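Local coordinates for protein nigerythrin (Desulfovibrio vulgaris subsp. vulgaris, PDB 1YUZ) that shows NADH peroxidase activity in vitro, as a rubrerythrin-type homodimer that carries rubredoxin-like and diiron centres, at residues P175-I180 and C189-R194; A125-A130 and K137-F142. One frame throughout, in Å; residues are numbered along the deposited sequence. Where two conformers were deposited one is given.

Interaction 1 of 2, residues P175-I180 and C189-R194; sequences PICGYI and CPICFR. With FE (Fe (III) ion), chain H.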
ATOM      1  N   PRO B 175      16.682  10.984 -11.136  1.00 11.49           N
ATOM      2  CA  PRO B 175      17.708  10.475 -12.055  1.00 11.69           C
ATOM      3  C   PRO B 175      18.566   9.341 -11.492  1.00 11.63           C
ATOM      4  O   PRO B 175      19.024   8.476 -12.242  1.00 11.91           O
ATOM      5  CB  PRO B 175      18.560  11.711 -12.348  1.00 11.93           C
ATOM      6  CG  PRO B 175      17.656  12.851 -12.068  1.00 12.43           C
ATOM      7  CD  PRO B 175      16.898  12.412 -10.854  1.00 11.80           C
ATOM      8  N   ILE B 176      18.787   9.342 -10.179  1.00 11.46           N
ATOM      9  CA  ILE B 176      19.650   8.331  -9.570  1.00 11.25           C
ATOM     10  C   ILE B 176      19.043   7.383  -8.538  1.00 11.12           C
ATOM     11  O   ILE B 176      19.741   6.529  -7.993  1.00 11.14           O
ATOM     12  CB  ILE B 176      20.899   8.990  -8.951  1.00 11.31           C
ATOM     13  CG1 ILE B 176      20.489   9.957  -7.839  1.00 11.36           C
ATOM     14  CG2 ILE B 176      21.686   9.717 -10.041  1.00 11.51           C
ATOM     15  CD1 ILE B 176      21.669  10.515  -7.063  1.00 11.30           C
ATOM     16  N   CYS B 177      17.762   7.541  -8.237  1.00 10.85           N
ATOM     17  CA  CYS B 177      17.118   6.617  -7.316  1.00 10.62           C
ATOM     18  C   CYS B 177      15.705   6.400  -7.830  1.00 10.50           C
ATOM     19  O   CYS B 177      15.290   7.040  -8.799  1.00 10.81           O
ATOM     20  CB  CYS B 177      17.145   7.131  -5.866  1.00 10.41           C
ATOM     21  SG  CYS B 177      15.859   8.280  -5.351  1.00  9.67           S
ATOM     22  N   GLY B 178      14.972   5.498  -7.198  1.00 10.50           N
ATOM     23  CA  GLY B 178      13.636   5.196  -7.668  1.00 10.15           C
ATOM     24  C   GLY B 178      12.498   6.095  -7.235  1.00  9.73           C
ATOM     25  O   GLY B 178      11.343   5.787  -7.510  1.00  9.76           O
ATOM     26  N   TYR B 179      12.802   7.201  -6.569  1.00  9.46           N
ATOM     27  CA  TYR B 179      11.741   8.088  -6.118  1.00  9.26           C
ATOM     28  C   TYR B 179      10.884   8.621  -7.258  1.00  9.23           C
ATOM     29  O   TYR B 179      11.394   9.079  -8.281  1.00  8.99           O
ATOM     30  CB  TYR B 179      12.315   9.271  -5.340  1.00  9.34           C
ATOM     31  CG  TYR B 179      11.244  10.216  -4.845  1.00  9.56           C
ATOM     32  CD1 TYR B 179      10.388   9.851  -3.804  1.00  9.76           C
ATOM     33  CD2 TYR B 179      11.068  11.467  -5.433  1.00  9.78           C
ATOM     34  CE1 TYR B 179       9.385  10.714  -3.361  1.00 10.05           C
ATOM     35  CE2 TYR B 179      10.070  12.334  -4.998  1.00 10.13           C
ATOM     36  CZ  TYR B 179       9.234  11.953  -3.963  1.00 10.29           C
ATOM     37  OH  TYR B 179       8.257  12.818  -3.518  1.00 11.05           O
ATOM     38  N   ILE B 180       9.574   8.557  -7.061  1.00  9.18           N
ATOM     39  CA  ILE B 180       8.617   9.046  -8.040  1.00  9.34           C
ATOM     40  C   ILE B 180       7.674  10.007  -7.346  1.00  9.57           C
ATOM     41  O   ILE B 180       7.148   9.704  -6.278  1.00  9.68           O
ATOM     42  CB  ILE B 180       7.781   7.897  -8.641  1.00  9.10           C
ATOM     43  CG1 ILE B 180       8.681   6.983  -9.472  1.00  9.09           C
ATOM     44  CG2 ILE B 180       6.643   8.468  -9.494  1.00  9.34           C
ATOM     45  CD1 ILE B 180       8.004   5.719  -9.950  1.00  9.02           C
ATOM     46  N   CYS B 189      14.468  15.497  -4.383  1.00 10.88           N
ATOM     47  CA  CYS B 189      14.212  14.116  -4.009  1.00 10.23           C
ATOM     48  C   CYS B 189      14.401  13.911  -2.510  1.00 10.14           C
ATOM     49  O   CYS B 189      15.435  14.269  -1.955  1.00 10.08           O
ATOM     50  CB  CYS B 189      15.159  13.197  -4.770  1.00  9.94           C
ATOM     51  SG  CYS B 189      14.866  11.469  -4.413  1.00  9.12           S
ATOM     52  N   PRO B 190      13.402  13.327  -1.829  1.00  9.93           N
ATOM     53  CA  PRO B 190      13.523  13.101  -0.387  1.00 10.03           C
ATOM     54  C   PRO B 190      14.475  11.959  -0.049  1.00 10.05           C
ATOM     55  O   PRO B 190      14.893  11.811   1.099  1.00 10.21           O
ATOM     56  CB  PRO B 190      12.087  12.801   0.033  1.00 10.04           C
ATOM     57  CG  PRO B 190      11.538  12.099  -1.173  1.00 10.00           C
ATOM     58  CD  PRO B 190      12.061  12.951  -2.310  1.00  9.96           C
ATOM     59  N   ILE B 191      14.817  11.154  -1.050  1.00 10.09           N
ATOM     60  CA  ILE B 191      15.708  10.027  -0.832  1.00 10.33           C
ATOM     61  C   ILE B 191      17.180  10.368  -1.063  1.00 10.56           C
ATOM     62  O   ILE B 191      18.032   9.957  -0.276  1.00 10.69           O
ATOM     63  CB  ILE B 191      15.304   8.823  -1.728  1.00 10.26           C
ATOM     64  CG1 ILE B 191      13.940   8.283  -1.281  1.00 10.17           C
ATOM     65  CG2 ILE B 191      16.361   7.722  -1.654  1.00 10.27           C
ATOM     66  CD1 ILE B 191      13.391   7.171  -2.167  1.00 10.46           C
ATOM     67  N   CYS B 192      17.478  11.136  -2.111  1.00 10.72           N
ATOM     68  CA  CYS B 192      18.868  11.485  -2.420  1.00 11.04           C
ATOM     69  C   CYS B 192      19.142  12.979  -2.593  1.00 11.43           C
ATOM     70  O   CYS B 192      20.280  13.374  -2.844  1.00 11.48           O
ATOM     71  CB  CYS B 192      19.318  10.756  -3.686  1.00 10.95           C
ATOM     72  SG  CYS B 192      18.536  11.380  -5.187  1.00 10.22           S
ATOM     73  N   PHE B 193      18.102  13.797  -2.484  1.00 11.73           N
ATOM     74  CA  PHE B 193      18.217  15.251  -2.610  1.00 12.15           C
ATOM     75  C   PHE B 193      18.467  15.828  -4.006  1.00 12.43           C
ATOM     76  O   PHE B 193      18.731  17.022  -4.131  1.00 12.37           O
ATOM     77  CB  PHE B 193      19.286  15.787  -1.647  1.00 12.32           C
ATOM     78  CG  PHE B 193      18.851  15.830  -0.198  1.00 12.38           C
ATOM     79  CD1 PHE B 193      17.621  15.308   0.209  1.00 12.41           C
ATOM     80  CD2 PHE B 193      19.688  16.388   0.764  1.00 12.51           C
ATOM     81  CE1 PHE B 193      17.238  15.343   1.553  1.00 12.65           C
ATOM     82  CE2 PHE B 193      19.314  16.426   2.107  1.00 12.73           C
ATOM     83  CZ  PHE B 193      18.090  15.903   2.502  1.00 12.57           C
ATOM     84  N   ARG B 194      18.389  15.013  -5.055  1.00 12.80           N
ATOM     85  CA  ARG B 194      18.582  15.554  -6.404  1.00 13.34           C
ATOM     86  C   ARG B 194      17.486  16.585  -6.661  1.00 13.58           C
ATOM     87  O   ARG B 194      16.328  16.363  -6.317  1.00 13.32           O
ATOM     88  CB  ARG B 194      18.493  14.449  -7.469  1.00 13.55           C
ATOM     89  CG  ARG B 194      19.803  13.725  -7.761  1.00 14.08           C
ATOM     90  CD  ARG B 194      20.828  14.646  -8.423  1.00 14.51           C
ATOM     91  NE  ARG B 194      22.140  14.007  -8.526  1.00 15.10           N
ATOM     92  CZ  ARG B 194      22.581  13.337  -9.586  1.00 15.09           C
ATOM     93  NH1 ARG B 194      21.825  13.210 -10.667  1.00 15.30           N
ATOM     94  NH2 ARG B 194      23.781  12.772  -9.552  1.00 15.41           N
TER
HETATM   95 FE    FE H 303      16.548  10.437  -5.682  1.00  8.92          FE

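Interaction 2 of 2, residues A125-A130 and K137-F142; sequences AFIRKA and KAVHVF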
ATOM      1  N   ALA B 125      16.124  -7.364   4.726  1.00  9.69           N
ATOM      2  CA  ALA B 125      16.903  -8.572   5.004  1.00  9.86           C
ATOM      3  C   ALA B 125      18.304  -8.443   4.419  1.00 10.00           C
ATOM      4  O   ALA B 125      19.297  -8.793   5.066  1.00 10.18           O
ATOM      5  CB  ALA B 125      16.209  -9.796   4.413  1.00 10.13           C
ATOM      6  N   PHE B 126      18.382  -7.946   3.190  1.00  9.92           N
ATOM      7  CA  PHE B 126      19.664  -7.775   2.518  1.00 10.06           C
ATOM      8  C   PHE B 126      20.481  -6.658   3.155  1.00 10.12           C
ATOM      9  O   PHE B 126      21.705  -6.746   3.238  1.00 10.10           O
ATOM     10  CB  PHE B 126      19.440  -7.471   1.037  1.00 10.03           C
ATOM     11  CG  PHE B 126      18.906  -8.633   0.246  1.00 10.00           C
ATOM     12  CD1 PHE B 126      18.525  -8.458  -1.079  1.00 10.06           C
ATOM     13  CD2 PHE B 126      18.804  -9.906   0.810  1.00 10.15           C
ATOM     14  CE1 PHE B 126      18.053  -9.524  -1.835  1.00 10.06           C
ATOM     15  CE2 PHE B 126      18.332 -10.981   0.058  1.00 10.22           C
ATOM     16  CZ  PHE B 126      17.957 -10.789  -1.264  1.00 10.15           C
ATOM     17  N   ILE B 127      19.809  -5.602   3.598  1.00 10.40           N
ATOM     18  CA  ILE B 127      20.497  -4.495   4.248  1.00 10.80           C
ATOM     19  C   ILE B 127      21.137  -4.998   5.536  1.00 11.23           C
ATOM     20  O   ILE B 127      22.300  -4.713   5.813  1.00 11.24           O
ATOM     21  CB  ILE B 127      19.517  -3.348   4.580  1.00 10.52           C
ATOM     22  CG1 ILE B 127      19.039  -2.689   3.282  1.00 10.58           C
ATOM     23  CG2 ILE B 127      20.190  -2.328   5.494  1.00 10.56           C
ATOM     24  CD1 ILE B 127      17.895  -1.724   3.474  1.00 10.60           C
ATOM     25  N   ARG B 128      20.374  -5.750   6.321  0.50 11.46           N
ATOM     26  CA  ARG B 128      20.884  -6.281   7.575  0.50 11.89           C
ATOM     27  C   ARG B 128      22.111  -7.154   7.346  0.50 12.00           C
ATOM     28  O   ARG B 128      23.105  -7.034   8.063  0.50 11.99           O
ATOM     29  CB  ARG B 128      19.801  -7.093   8.287  0.50 12.15           C
ATOM     30  CG  ARG B 128      20.256  -7.674   9.611  0.50 12.50           C
ATOM     31  CD  ARG B 128      20.605  -6.581  10.609  0.50 12.84           C
ATOM     32  NE  ARG B 128      21.323  -7.117  11.763  0.50 13.25           N
ATOM     33  CZ  ARG B 128      21.628  -6.418  12.853  0.50 13.45           C
ATOM     34  NH1 ARG B 128      21.276  -5.143  12.950  0.50 13.64           N
ATOM     35  NH2 ARG B 128      22.286  -6.997  13.848  0.50 13.65           N
ATOM     36  N   LYS B 129      22.046  -8.030   6.349  1.00 12.13           N
ATOM     37  CA  LYS B 129      23.169  -8.911   6.051  1.00 12.43           C
ATOM     38  C   LYS B 129      24.385  -8.089   5.638  1.00 12.42           C
ATOM     39  O   LYS B 129      25.503  -8.382   6.055  1.00 12.35           O
ATOM     40  CB  LYS B 129      22.804  -9.898   4.939  1.00 13.04           C
ATOM     41  CG  LYS B 129      23.928 -10.862   4.560  1.00 13.88           C
ATOM     42  CD  LYS B 129      24.246 -11.842   5.682  1.00 14.88           C
ATOM     43  CE  LYS B 129      25.282 -12.867   5.244  1.00 15.39           C
ATOM     44  NZ  LYS B 129      25.522 -13.899   6.293  1.00 16.03           N
ATOM     45  N   ALA B 130      24.170  -7.062   4.819  1.00 12.36           N
ATOM     46  CA  ALA B 130      25.265  -6.202   4.373  1.00 12.48           C
ATOM     47  C   ALA B 130      25.886  -5.499   5.578  1.00 12.60           C
ATOM     48  O   ALA B 130      27.100  -5.327   5.647  1.00 12.68           O
ATOM     49  CB  ALA B 130      24.756  -5.175   3.364  1.00 12.31           C
ATOM     50  N   LYS B 137      28.907  -0.267   0.969  1.00 13.26           N
ATOM     51  CA  LYS B 137      28.457   0.067  -0.376  1.00 13.14           C
ATOM     52  C   LYS B 137      27.117  -0.606  -0.656  1.00 12.52           C
ATOM     53  O   LYS B 137      26.205   0.005  -1.213  1.00 12.37           O
ATOM     54  CB  LYS B 137      29.490  -0.377  -1.416  1.00 13.84           C
ATOM     55  CG  LYS B 137      30.794   0.413  -1.366  1.00 14.94           C
ATOM     56  CD  LYS B 137      31.714   0.062  -2.529  1.00 15.81           C
ATOM     57  CE  LYS B 137      32.913   0.999  -2.572  1.00 16.38           C
ATOM     58  NZ  LYS B 137      33.810   0.748  -3.733  1.00 17.10           N
ATOM     59  N   ALA B 138      26.998  -1.867  -0.254  1.00 11.91           N
ATOM     60  CA  ALA B 138      25.771  -2.624  -0.452  1.00 11.44           C
ATOM     61  C   ALA B 138      24.665  -2.062   0.431  1.00 11.18           C
ATOM     62  O   ALA B 138      23.514  -1.985   0.010  1.00 10.96           O
ATOM     63  CB  ALA B 138      26.007  -4.089  -0.135  1.00 11.43           C
ATOM     64  N   VAL B 139      25.006  -1.674   1.654  1.00 10.94           N
ATOM     65  CA  VAL B 139      24.012  -1.099   2.549  1.00 10.90           C
ATOM     66  C   VAL B 139      23.426   0.142   1.879  1.00 10.84           C
ATOM     67  O   VAL B 139      22.214   0.352   1.893  1.00 10.51           O
ATOM     68  CB  VAL B 139      24.636  -0.703   3.908  1.00 10.83           C
ATOM     69  CG1 VAL B 139      23.667   0.164   4.698  1.00 10.88           C
ATOM     70  CG2 VAL B 139      24.986  -1.959   4.706  1.00 10.92           C
ATOM     71  N   HIS B 140      24.290   0.954   1.281  1.00 10.87           N
ATOM     72  CA  HIS B 140      23.847   2.172   0.610  1.00 10.99           C
ATOM     73  C   HIS B 140      22.903   1.862  -0.547  1.00 10.78           C
ATOM     74  O   HIS B 140      21.810   2.422  -0.636  1.00 10.69           O
ATOM     75  CB  HIS B 140      25.057   2.946   0.081  1.00 11.68           C
ATOM     76  CG  HIS B 140      24.698   4.118  -0.778  1.00 12.53           C
ATOM     77  ND1 HIS B 140      24.176   5.285  -0.266  1.00 13.22           N
ATOM     78  CD2 HIS B 140      24.770   4.294  -2.119  1.00 12.93           C
ATOM     79  CE1 HIS B 140      23.945   6.133  -1.254  1.00 13.19           C
ATOM     80  NE2 HIS B 140      24.296   5.556  -2.388  1.00 13.48           N
ATOM     81  N   VAL B 141      23.327   0.971  -1.434  1.00 10.38           N
ATOM     82  CA  VAL B 141      22.508   0.615  -2.583  1.00 10.23           C
ATOM     83  C   VAL B 141      21.169  -0.004  -2.185  1.00  9.98           C
ATOM     84  O   VAL B 141      20.121   0.402  -2.684  1.00 10.01           O
ATOM     85  CB  VAL B 141      23.270  -0.345  -3.522  1.00 10.27           C
ATOM     86  CG1 VAL B 141      22.330  -0.901  -4.581  1.00 10.78           C
ATOM     87  CG2 VAL B 141      24.428   0.398  -4.184  1.00 10.62           C
ATOM     88  N   PHE B 142      21.200  -0.975  -1.278  1.00  9.55           N
ATOM     89  CA  PHE B 142      19.976  -1.632  -0.831  1.00  9.26           C
ATOM     90  C   PHE B 142      19.049  -0.644  -0.126  1.00  9.19           C
ATOM     91  O   PHE B 142      17.829  -0.747  -0.227  1.00  9.23           O
ATOM     92  CB  PHE B 142      20.310  -2.788   0.114  1.00  9.22           C
ATOM     93  CG  PHE B 142      20.876  -4.003  -0.571  1.00  8.99           C
ATOM     94  CD1 PHE B 142      21.809  -4.802   0.083  1.00  9.10           C
ATOM     95  CD2 PHE B 142      20.446  -4.384  -1.842  1.00  8.89           C
ATOM     96  CE1 PHE B 142      22.300  -5.962  -0.509  1.00  8.97           C
ATOM     97  CE2 PHE B 142      20.933  -5.544  -2.444  1.00  8.96           C
ATOM     98  CZ  PHE B 142      21.863  -6.337  -1.774  1.00  8.89           C
TER

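Interaction 1 of 2, residues P175-I180 and C189-R194
The Tyr179 ring carries Pro190 on one face, and the two rings cross at about a right angle. Pro190 CD sits over the middle of the ring, 3.3 Å from the centroid of the Tyr179 ring and 11° off the ring normal, a CH-pi contact. Pro190 CG leans toward Tyr179 CE1, at 3.4 Å. Cys189 SG reaches the same ring obliquely as a sulfur-aromatic contact. Tyr179 CG is anti to its backbone N, beside the carbonyl carbon, which turns the ring to Pro190. Tyr179 CB packs on Cys189 SG and Ile191 CD1. The hydroxyl end is hydrogen-bonded to His181. The second flat group is the Arg194 guanidinium. Ile176 CG2 lies over one face of it, 3.6 Å from Arg194 NH1, and Pro175 CB approaches obliquely. The Arg194 chain bends at chi2 (-67°) and crosses Ile176 at about a right angle.

Between these two groups lies the rubredoxin-type Fe(Cys)4 site, built from two CxxC loops. Cys177 SG, Cys189 SG and Cys192 SG bind the ferric ion, and Cys174 completes the set. Cys177 and Cys192 hold SG between backbone N and carbonyl carbon, Cys189 holds it anti to N, and these differing torsions turn all three sulfurs onto the one iron.

Backbone amides point at the sulfurs. Tyr179 N donates to Cys177 SG at 3.5 Å, nearly straight at 164°. Cys189 SG accepts from Cys192 N at 3.5 Å and weakly from Ile191 N. Arg194 N gives Cys192 SG a weak bond. Such bonds probably spread the thiolate charge. Ile191 CB packs 3.7 Å from Cys177 SG, and Ile176 CG1 lies 3.6 Å from Cys192 SG.

Interaction 2 of 2, residues A125-A130 and K137-F142
Two neighbouring helices of the ferritin-like four-helix bundle, 104-132 and 136-161, pack here close to the turn that joins them. They run antiparallel. The short segments have their axes 8.5 Å apart at 163°. The contact is apolar and mostly buried, and no hydrogen bond crosses it.

Phe142 makes the largest contribution. With CG anti to the carbonyl carbon (chi1 -74°), its ring presents one face to Phe126 CB. That atom is shifted toward the rim and lies 3.7 Å from the centroid of the Phe142 ring, a CH-pi contact. The Phe126 side chain also touches Asn32 of helix 29-56, while its CD1 still meets Phe142 CZ. The two aromatic planes meet obliquely at 45°, with centroids 5.5 Å apart. On the same helix 29-56, Leu33 touches Phe142.

Ile127 slides past Phe142 in the opposite direction, so that Ile127 CG1 presses on Phe142 CB at 3.4 Å. Ile127 CD1 reaches on to the Phe142 carbonyl. Ala130 CB stands at the edge of the Phe142 ring and lies 3.9 Å from Ala138 CB. The tightest contact of Ala130 CB is with Val139 CG2, at 3.5 Å.

In the fold
From the N terminus, helices 29-56 and 60-87 come first. The chain then enters helix 104-132, and interaction 2 closes the short turn from it into helix 136-161. That helix runs on past His152, a ligand of the diiron site, and leads to the rubredoxin-like domain. There, interaction 1 closes the excursion through strand 180-182, bringing residues 175-180 and 189-194 together around one iron. The two contacts are in series, neither nested nor crossing. The centres of interactions 1 and 2 lie about 18 Å apart, and the two do not touch. Helix 136-161 joins them: Phe142 belongs to interaction 2, while Leu147 and Val151 further along pack on Ile191 and Tyr179 of interaction 1.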